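Uncharacterized protein (Bombyx mori, PDB 5AZ0) is an aldo-keto reductase (AKR2E5), which probably reduces carbonyl groups of aldehydes and ketones to alcohols with a nicotinamide cofactor, as its relatives do. Local coordinates at residues 199-205 against 306-312. Residues are numbered along the deposited sequence; the frame is centred on the assembly and turned at random.
Sequences EVNLNLS and FDNGFRT. With ACT (acetate ion), chain G; EDO (1,2-ethanediol), chain C; ACT (acetate ion), chain D.
At the C-terminal mouth of the (beta/alpha)8 barrel, where aldo-keto reductases usually hold substrate and cofactor, the turn between strand 195-199 and helix 207-215 nests against the loop that follows helix 297-304. Segment 199-205 leaves the strand at E199 and curls back, N201 N bonding to L204 O (3.3 Å), while N201, with chi1 p, accepts L204 N at OD1 (3.0 Å) in an Asx motif. Segment 306-312 wraps round this turn, with CA atoms 4.1 Å apart at N203 and D307 and 5.0 Å at L204 and G309. N203 O receives N308 N (2.9 Å) and, weakly, G309 N (3.0 Å). N308 OD1 takes F310 N (2.9 Å), an Asx turn, and G309 continues the bend with positive phi (78°). N203 ND2 donates to F306 O (3.0 Å) and also to E240 O. The D307 carboxylate (chi1 t) holds S205, two residues ahead of helix 207-215, OD1 accepting S205 N (3.0 Å) and OD2 S205 OG (2.7 Å). At the other end E199, extended with chi1 and chi2 t, accepts T312 N (2.8 Å) and N201 ND2 (2.7 Å) at OE2. One water bridges E199 OE1 (2.9 Å) and R311 NH1 (2.8 Å); another joins N201 OD1 (2.7 Å), F310 O (2.6 Å) and T312 OG1 (2.8 Å). L204 CD2 lies over one guanidinium face of R311, 3.6 Å from R311 NH1.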
ATOM      1  N   GLU A 199      -2.304   3.923  -5.817  1.00 24.55           N
ATOM      2  CA  GLU A 199      -3.293   4.891  -5.297  1.00 24.43           C
ATOM      3  C   GLU A 199      -4.679   4.652  -5.832  1.00 25.54           C
ATOM      4  O   GLU A 199      -4.871   4.584  -7.040  1.00 24.08           O
ATOM      5  CB  GLU A 199      -2.881   6.311  -5.632  1.00 24.07           C
ATOM      6  CG  GLU A 199      -3.858   7.376  -5.078  1.00 25.42           C
ATOM      7  CD  GLU A 199      -3.473   8.836  -5.511  1.00 27.40           C
ATOM      8  OE1 GLU A 199      -2.315   9.091  -5.964  1.00 26.56           O
ATOM      9  OE2 GLU A 199      -4.361   9.706  -5.453  1.00 30.07           O
ATOM     10  N   VAL A 200      -5.634   4.478  -4.921  1.00 27.37           N
ATOM     11  CA  VAL A 200      -7.059   4.482  -5.246  1.00 24.36           C
ATOM     12  C   VAL A 200      -7.762   5.257  -4.160  1.00 26.41           C
ATOM     13  O   VAL A 200      -7.501   5.083  -2.963  1.00 25.63           O
ATOM     14  CB  VAL A 200      -7.688   3.103  -5.308  1.00 25.79           C
ATOM     15  CG1 VAL A 200      -8.984   3.142  -6.166  1.00 25.66           C
ATOM     16  CG2 VAL A 200      -6.729   2.094  -5.922  1.00 25.69           C
ATOM     17  N   ASN A 201      -8.648   6.137  -4.587  1.00 29.25           N
ATOM     18  CA  ASN A 201      -9.485   7.004  -3.707  1.00 28.44           C
ATOM     19  C   ASN A 201     -10.713   7.558  -4.525  1.00 30.96           C
ATOM     20  O   ASN A 201     -11.012   7.074  -5.633  1.00 28.40           O
ATOM     21  CB  ASN A 201      -8.609   8.092  -3.055  1.00 27.74           C
ATOM     22  CG  ASN A 201      -7.818   8.871  -4.084  1.00 30.55           C
ATOM     23  OD1 ASN A 201      -8.417   9.530  -4.974  1.00 30.20           O
ATOM     24  ND2 ASN A 201      -6.484   8.876  -3.951  1.00 26.53           N
ATOM     25  N   LEU A 202     -11.523   8.431  -3.926  1.00 33.03           N
ATOM     26  CA  LEU A 202     -12.768   8.838  -4.578  1.00 31.92           C
ATOM     27  C   LEU A 202     -12.539   9.695  -5.876  1.00 31.68           C
ATOM     28  O   LEU A 202     -13.334   9.615  -6.777  1.00 31.57           O
ATOM     29  CB  LEU A 202     -13.698   9.485  -3.581  1.00 32.77           C
ATOM     30  CG  LEU A 202     -14.222   8.532  -2.540  1.00 28.79           C
ATOM     31  CD1 LEU A 202     -14.826   9.339  -1.416  1.00 30.74           C
ATOM     32  CD2 LEU A 202     -15.240   7.541  -3.118  1.00 32.68           C
ATOM     33  N   ASN A 203     -11.433  10.421  -5.948  1.00 29.59           N
ATOM     34  CA  ASN A 203     -11.051  11.203  -7.089  1.00 29.52           C
ATOM     35  C   ASN A 203     -10.234  10.465  -8.122  1.00 35.44           C
ATOM     36  O   ASN A 203     -10.204  10.933  -9.280  1.00 32.25           O
ATOM     37  CB  ASN A 203     -10.242  12.437  -6.664  1.00 29.67           C
ATOM     38  CG  ASN A 203     -11.040  13.374  -5.758  1.00 34.77           C
ATOM     39  OD1 ASN A 203     -10.523  13.938  -4.820  1.00 39.28           O
ATOM     40  ND2 ASN A 203     -12.321  13.501  -6.026  1.00 32.98           N
ATOM     41  N   LEU A 204      -9.529   9.371  -7.709  1.00 30.92           N
ATOM     42  CA  LEU A 204      -8.745   8.551  -8.611  1.00 27.54           C
ATOM     43  C   LEU A 204      -9.194   7.104  -8.534  1.00 30.95           C
ATOM     44  O   LEU A 204      -8.588   6.259  -7.841  1.00 31.75           O
ATOM     45  CB  LEU A 204      -7.284   8.663  -8.280  1.00 28.41           C
ATOM     46  CG  LEU A 204      -6.282   8.107  -9.306  1.00 30.40           C
ATOM     47  CD1 LEU A 204      -6.144   9.077 -10.473  1.00 32.88           C
ATOM     48  CD2 LEU A 204      -4.881   7.876  -8.680  1.00 32.79           C
ATOM     49  N   SER A 205     -10.246   6.787  -9.250  1.00 27.59           N
ATOM     50  CA  SER A 205     -10.815   5.444  -9.164  1.00 30.79           C
ATOM     51  C   SER A 205      -9.975   4.349  -9.797  1.00 27.54           C
ATOM     52  O   SER A 205     -10.201   3.199  -9.472  1.00 31.04           O
ATOM     53  CB  SER A 205     -12.192   5.396  -9.867  1.00 32.08           C
ATOM     54  OG  SER A 205     -12.004   5.416 -11.296  1.00 34.96           O
ATOM     55  N   PHE A 306     -17.486  11.391  -7.890  1.00 35.28           N
ATOM     56  CA  PHE A 306     -16.284  12.148  -7.498  1.00 32.59           C
ATOM     57  C   PHE A 306     -15.043  11.879  -8.343  1.00 30.44           C
ATOM     58  O   PHE A 306     -14.071  12.613  -8.254  1.00 33.78           O
ATOM     59  CB  PHE A 306     -15.995  11.876  -6.036  1.00 38.66           C
ATOM     60  CG  PHE A 306     -16.985  12.505  -5.092  1.00 34.55           C
ATOM     61  CD1 PHE A 306     -17.083  13.907  -5.005  1.00 36.74           C
ATOM     62  CD2 PHE A 306     -17.768  11.712  -4.249  1.00 41.58           C
ATOM     63  CE1 PHE A 306     -17.973  14.521  -4.130  1.00 35.58           C
ATOM     64  CE2 PHE A 306     -18.658  12.315  -3.347  1.00 40.49           C
ATOM     65  CZ  PHE A 306     -18.760  13.725  -3.301  1.00 39.48           C
ATOM     66  N   ASP A 307     -15.046  10.806  -9.121  1.00 28.61           N
ATOM     67  CA  ASP A 307     -13.874  10.407  -9.902  1.00 33.44           C
ATOM     68  C   ASP A 307     -13.531  11.451 -10.981  1.00 34.92           C
ATOM     69  O   ASP A 307     -14.395  11.762 -11.765  1.00 40.41           O
ATOM     70  CB  ASP A 307     -14.181   9.097 -10.619  1.00 30.55           C
ATOM     71  CG  ASP A 307     -12.948   8.492 -11.316  1.00 35.23           C
ATOM     72  OD1 ASP A 307     -11.795   8.764 -10.963  1.00 34.05           O
ATOM     73  OD2 ASP A 307     -13.158   7.682 -12.199  1.00 40.46           O
ATOM     74  N   ASN A 308     -12.317  11.990 -11.000  1.00 34.42           N
ATOM     75  CA  ASN A 308     -11.941  13.023 -11.953  1.00 37.03           C
ATOM     76  C   ASN A 308     -10.481  12.985 -12.355  1.00 40.77           C
ATOM     77  O   ASN A 308      -9.962  13.964 -12.899  1.00 38.56           O
ATOM     78  CB  ASN A 308     -12.224  14.376 -11.316  1.00 41.62           C
ATOM     79  CG  ASN A 308     -11.420  14.564 -10.046  1.00 47.17           C
ATOM     80  OD1 ASN A 308     -10.491  13.840  -9.806  1.00 43.38           O
ATOM     81  ND2 ASN A 308     -11.791  15.517  -9.236  1.00 50.14           N
ATOM     82  N   GLY A 309      -9.784  11.890 -12.057  1.00 38.93           N
ATOM     83  CA  GLY A 309      -8.417  11.769 -12.455  1.00 34.58           C
ATOM     84  C   GLY A 309      -7.386  12.526 -11.632  1.00 33.10           C
ATOM     85  O   GLY A 309      -6.216  12.443 -11.965  1.00 33.32           O
ATOM     86  N   PHE A 310      -7.771  13.183 -10.550  1.00 30.12           N
ATOM     87  CA  PHE A 310      -6.812  13.913  -9.701  1.00 32.98           C
ATOM     88  C   PHE A 310      -5.947  12.927  -8.842  1.00 34.50           C
ATOM     89  O   PHE A 310      -6.475  12.198  -7.996  1.00 29.93           O
ATOM     90  CB  PHE A 310      -7.577  14.849  -8.744  1.00 33.80           C
ATOM     91  CG  PHE A 310      -6.673  15.761  -7.960  1.00 39.46           C
ATOM     92  CD1 PHE A 310      -6.095  15.345  -6.752  1.00 45.07           C
ATOM     93  CD2 PHE A 310      -6.374  17.054  -8.431  1.00 45.93           C
ATOM     94  CE1 PHE A 310      -5.190  16.175  -6.061  1.00 48.36           C
ATOM     95  CE2 PHE A 310      -5.489  17.900  -7.736  1.00 48.68           C
ATOM     96  CZ  PHE A 310      -4.895  17.465  -6.551  1.00 49.00           C
ATOM     97  N   ARG A 311      -4.647  12.917  -9.070  1.00 34.80           N
ATOM     98  CA  ARG A 311      -3.732  11.956  -8.476  1.00 33.82           C
ATOM     99  C   ARG A 311      -3.014  12.659  -7.311  1.00 34.39           C
ATOM    100  O   ARG A 311      -2.305  13.645  -7.496  1.00 36.80           O
ATOM    101  CB  ARG A 311      -2.757  11.500  -9.536  1.00 32.91           C
ATOM    102  CG  ARG A 311      -1.835  10.413  -9.047  1.00 31.73           C
ATOM    103  CD  ARG A 311      -0.876  10.055 -10.127  1.00 31.96           C
ATOM    104  NE  ARG A 311      -1.517   9.307 -11.196  1.00 33.00           N
ATOM    105  CZ  ARG A 311      -1.839   8.015 -11.150  1.00 34.84           C
ATOM    106  NH1 ARG A 311      -1.593   7.265 -10.046  1.00 32.40           N
ATOM    107  NH2 ARG A 311      -2.427   7.449 -12.228  1.00 34.72           N
ATOM    108  N   THR A 312      -3.293  12.190  -6.107  1.00 34.55           N
ATOM    109  CA  THR A 312      -2.688  12.728  -4.875  1.00 37.14           C
ATOM    110  C   THR A 312      -1.178  12.552  -4.846  1.00 36.73           C
ATOM    111  O   THR A 312      -0.489  13.437  -4.398  1.00 39.21           O
ATOM    112  CB  THR A 312      -3.325  12.056  -3.660  1.00 37.48           C
ATOM    113  OG1 THR A 312      -4.746  12.318  -3.665  1.00 38.46           O
ATOM    114  CG2 THR A 312      -2.680  12.535  -2.379  1.00 36.32           C
TER
HETATM  115  C   ACT G 406      -2.637  15.376 -10.417  1.00 58.79           C
HETATM  116  O   ACT G 406      -3.386  14.702 -11.210  1.00 43.88           O
HETATM  117  OXT ACT G 406      -1.428  15.158 -10.095  1.00 59.67           O
HETATM  118  CH3 ACT G 406      -3.234  16.518  -9.723  1.00 58.28           C
HETATM  119  C1  EDO C 402     -15.854   3.515 -11.496  1.00 46.09           C
HETATM  120  O1  EDO C 402     -15.745   2.367 -10.609  1.00 53.59           O
HETATM  121  C2  EDO C 402     -15.657   4.660 -10.510  1.00 42.81           C
HETATM  122  O2  EDO C 402     -15.401   5.922 -11.112  1.00 54.90           O
HETATM  123  C   ACT D 403      -0.882   3.571 -11.492  0.80 45.77           C
HETATM  124  O   ACT D 403      -1.269   4.214 -10.394  0.80 45.85           O
HETATM  125  OXT ACT D 403      -0.130   2.556 -11.539  0.80 35.22           O
HETATM  126  CH3 ACT D 403      -1.283   3.963 -12.886  0.80 35.68           C
HETATM  127  O   HOH W   1      -0.346   7.655  -7.554  1.00 24.71           O
HETATM  128  O   HOH W   2      -6.802  11.685  -5.441  1.00 28.46           O